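Local coordinates for ferritin like protein (Caulobacter vibrioides, PDB 3HL1) that is of unknown function but has a ferritin-like helical fold and probably binds metal, at residues R159-D170 with L182-F192. Residues are numbered along the deposited sequence; the frame is centred on the assembly and turned at random.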
# COMPACT_ATOMS: atom_id res chain seq x y z
N ARG A 159 7.79 17.97 -15.25
CA ARG A 159 7.67 18.96 -14.18
C ARG A 159 7.02 20.31 -14.55
O ARG A 159 6.50 21.01 -13.69
CB ARG A 159 9.02 19.22 -13.56
CG ARG A 159 10.04 19.90 -14.51
CD ARG A 159 11.42 19.79 -13.87
NE ARG A 159 12.41 20.52 -14.64
CZ ARG A 159 13.09 20.04 -15.68
NH1 ARG A 159 12.93 18.82 -16.14
NH2 ARG A 159 13.96 20.83 -16.28
N GLY A 160 6.99 20.64 -15.84
CA GLY A 160 6.24 21.79 -16.30
C GLY A 160 4.78 21.77 -16.00
O GLY A 160 4.15 22.82 -15.96
N HIS A 161 4.22 20.58 -15.78
CA HIS A 161 2.83 20.42 -15.43
C HIS A 161 2.53 20.62 -13.96
O HIS A 161 1.35 20.64 -13.58
CB HIS A 161 2.36 19.03 -15.84
CG HIS A 161 2.19 18.88 -17.31
ND1 HIS A 161 3.15 18.31 -18.11
CD2 HIS A 161 1.17 19.24 -18.13
CE1 HIS A 161 2.73 18.31 -19.36
NE2 HIS A 161 1.54 18.89 -19.41
N VAL A 162 3.56 20.71 -13.12
CA VAL A 162 3.32 20.86 -11.68
C VAL A 162 2.71 22.21 -11.34
O VAL A 162 3.23 23.25 -11.72
CB VAL A 162 4.56 20.64 -10.86
CG1 VAL A 162 4.20 20.90 -9.37
CG2 VAL A 162 5.11 19.21 -11.13
N ARG A 163 1.59 22.15 -10.65
CA ARG A 163 0.89 23.32 -10.12
C ARG A 163 0.77 23.19 -8.60
O ARG A 163 0.39 22.12 -8.08
CB ARG A 163 -0.49 23.45 -10.76
CG ARG A 163 -0.43 23.95 -12.18
CD ARG A 163 -1.79 23.83 -12.83
NE ARG A 163 -1.95 24.51 -14.12
CZ ARG A 163 -1.72 23.98 -15.32
NH1 ARG A 163 -1.19 22.76 -15.47
NH2 ARG A 163 -1.96 24.71 -16.40
N GLY A 164 1.08 24.27 -7.88
CA GLY A 164 1.03 24.23 -6.42
C GLY A 164 -0.35 24.31 -5.85
O GLY A 164 -1.25 24.89 -6.47
N ASN A 165 -0.53 23.71 -4.68
CA ASN A 165 -1.82 23.78 -3.95
C ASN A 165 -3.01 23.22 -4.70
O ASN A 165 -4.13 23.67 -4.53
CB ASN A 165 -2.08 25.23 -3.51
CG ASN A 165 -1.04 25.72 -2.55
OD1 ASN A 165 -0.69 25.02 -1.60
ND2 ASN A 165 -0.50 26.90 -2.81
N GLN A 166 -2.74 22.20 -5.50
CA GLN A 166 -3.73 21.67 -6.40
C GLN A 166 -4.29 20.38 -5.88
O GLN A 166 -3.63 19.34 -5.99
CB GLN A 166 -3.11 21.44 -7.79
CG GLN A 166 -4.17 21.07 -8.85
CD GLN A 166 -3.65 21.26 -10.25
OE1 GLN A 166 -4.04 22.21 -10.93
NE2 GLN A 166 -2.75 20.36 -10.69
N LYS A 167 -5.49 20.45 -5.30
CA LYS A 167 -6.20 19.30 -4.77
C LYS A 167 -5.31 18.47 -3.84
O LYS A 167 -5.22 17.24 -3.94
CB LYS A 167 -6.80 18.51 -5.92
CG LYS A 167 -7.71 19.32 -6.83
CD LYS A 167 -8.37 18.43 -7.88
CE LYS A 167 -9.42 19.12 -8.64
NZ LYS A 167 -8.82 20.14 -9.47
N GLN A 168 -4.67 19.18 -2.90
CA GLN A 168 -3.77 18.55 -1.94
C GLN A 168 -4.54 18.15 -0.69
O GLN A 168 -5.48 18.83 -0.29
CB GLN A 168 -2.64 19.48 -1.56
CG GLN A 168 -1.76 19.89 -2.67
CD GLN A 168 -1.00 18.75 -3.24
OE1 GLN A 168 -0.04 18.27 -2.65
NE2 GLN A 168 -1.41 18.30 -4.41
N MSE A 169 -4.09 17.09 -0.07
CA MSE A 169 -4.70 16.49 1.12
C MSE A 169 -3.67 16.40 2.22
O MSE A 169 -2.49 16.20 1.98
CB MSE A 169 -5.20 15.12 0.72
CG MSE A 169 -5.83 14.30 1.74
SE MSE A 169 -6.39 12.74 0.73
CE MSE A 169 -6.45 11.54 2.20
N ASP A 170 -4.11 16.58 3.46
CA ASP A 170 -3.20 16.46 4.61
C ASP A 170 -3.93 15.94 5.88
O ASP A 170 -4.34 16.72 6.72
CB ASP A 170 -2.49 17.82 4.85
CG ASP A 170 -1.22 17.67 5.73
OD1 ASP A 170 -0.69 16.54 5.88
OD2 ASP A 170 -0.76 18.71 6.27
N LEU A 182 2.74 17.71 4.07
CA LEU A 182 3.45 16.88 3.13
C LEU A 182 2.65 16.97 1.83
O LEU A 182 1.96 16.02 1.38
CB LEU A 182 3.61 15.50 3.70
CG LEU A 182 4.59 15.33 4.87
CD1 LEU A 182 4.60 13.88 5.26
CD2 LEU A 182 6.02 15.77 4.53
N THR A 183 2.72 18.17 1.28
CA THR A 183 1.96 18.56 0.12
C THR A 183 2.85 19.34 -0.83
O THR A 183 3.92 19.83 -0.47
CB THR A 183 0.79 19.49 0.50
OG1 THR A 183 1.32 20.68 1.05
CG2 THR A 183 -0.12 18.86 1.51
N VAL A 184 2.37 19.49 -2.05
CA VAL A 184 3.04 20.27 -3.05
C VAL A 184 2.36 21.63 -3.11
O VAL A 184 1.22 21.78 -3.58
CB VAL A 184 3.05 19.53 -4.40
CG1 VAL A 184 3.71 20.39 -5.48
CG2 VAL A 184 3.77 18.14 -4.23
N THR A 185 3.08 22.64 -2.60
CA THR A 185 2.54 23.99 -2.49
C THR A 185 3.08 24.92 -3.57
O THR A 185 2.55 26.00 -3.76
CB THR A 185 2.90 24.62 -1.14
OG1 THR A 185 4.33 24.65 -1.01
CG2 THR A 185 2.30 23.82 -0.00
N GLU A 186 4.15 24.53 -4.27
CA GLU A 186 4.75 25.35 -5.31
C GLU A 186 4.59 24.75 -6.71
O GLU A 186 4.41 23.55 -6.87
CB GLU A 186 6.25 25.52 -5.07
CG GLU A 186 6.66 25.97 -3.70
CD GLU A 186 6.25 27.39 -3.42
OE1 GLU A 186 6.37 28.22 -4.34
OE2 GLU A 186 5.81 27.67 -2.27
N SER A 187 4.69 25.61 -7.72
CA SER A 187 4.53 25.18 -9.09
C SER A 187 5.85 24.91 -9.76
O SER A 187 6.93 25.24 -9.24
CB SER A 187 3.76 26.19 -9.89
OG SER A 187 2.47 26.41 -9.33
N GLY A 188 5.76 24.29 -10.93
CA GLY A 188 6.90 24.08 -11.79
C GLY A 188 8.02 23.37 -11.08
O GLY A 188 7.75 22.46 -10.33
N ASP A 189 9.26 23.82 -11.28
CA ASP A 189 10.47 23.12 -10.74
C ASP A 189 10.48 23.00 -9.23
O ASP A 189 10.88 21.95 -8.72
CB ASP A 189 11.78 23.82 -11.14
CG ASP A 189 12.15 23.63 -12.61
OD1 ASP A 189 11.37 23.04 -13.37
OD2 ASP A 189 13.24 24.10 -13.01
N ALA A 190 10.11 24.08 -8.53
CA ALA A 190 10.02 24.07 -7.05
C ALA A 190 9.04 23.00 -6.55
O ALA A 190 9.34 22.28 -5.59
CB ALA A 190 9.60 25.44 -6.53
N GLY A 191 7.85 22.89 -7.18
CA GLY A 191 6.88 21.87 -6.77
C GLY A 191 7.36 20.49 -7.12
O GLY A 191 7.09 19.51 -6.42
N PHE A 192 8.08 20.38 -8.23
CA PHE A 192 8.68 19.11 -8.58
C PHE A 192 9.67 18.67 -7.48
O PHE A 192 9.68 17.51 -7.08
CB PHE A 192 9.38 19.15 -9.94
CG PHE A 192 10.41 18.06 -10.11
CD1 PHE A 192 10.03 16.73 -10.18
CD2 PHE A 192 11.75 18.36 -10.15
CE1 PHE A 192 10.97 15.73 -10.33
CE2 PHE A 192 12.69 17.35 -10.28
CZ PHE A 192 12.30 16.05 -10.39
O HOH W 1 14.31 23.76 -15.26
O HOH W 2 -0.14 20.84 -5.80
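The loop after helix 144-157 runs antiparallel to the approach to helix 188-207 and its first residues, pairing Val-162 with Gly-188, Gly-164 with Ser-187, Asn-165 and Gln-168 with Val-184. Gly-188 N gives a nearly straight bond to Val-162 O (2.8 Å), from above the carbonyl plane. Ser-187 OG takes the N-H of Gly-164 (N to OG 2.9 Å). Asn-165 N reaches Val-184 O in the carbonyl plane, on a lone pair (2.8 Å). Water 2 also donates to Val-184 O, and to Arg-163 O, and accepts from Gln-166 N. The Gln-168 chain bends at chi2 (-65°), which turns its amide back to the other arm. Gln-168 OE1 accepts the N-H of Val-184 (N to OE1 2.8 Å, 178°), with the donor above the carbonyl plane. Gln-168 NE2 donates to Gln-166 O and to Asn-63 O of helix 42-67, so both ends of the amide are held. Val-162 CG1 packs on Val-184 CG1 (4.0 Å) and lies over Gly-191 CA. Farther along, Arg-159 NE makes a weak bond within a salt bridge to Asp-189 OD1 (3.0 Å), and water 1 links Arg-159 NH2 to Asp-189 OD2. Arg-159 CB rests on Phe-192 CB (3.6 Å), while Arg-159 NH1 bonds Glu-156 O. This is an irregular antiparallel loop pairing beside helix 188-207 in a ferritin-like helical fold.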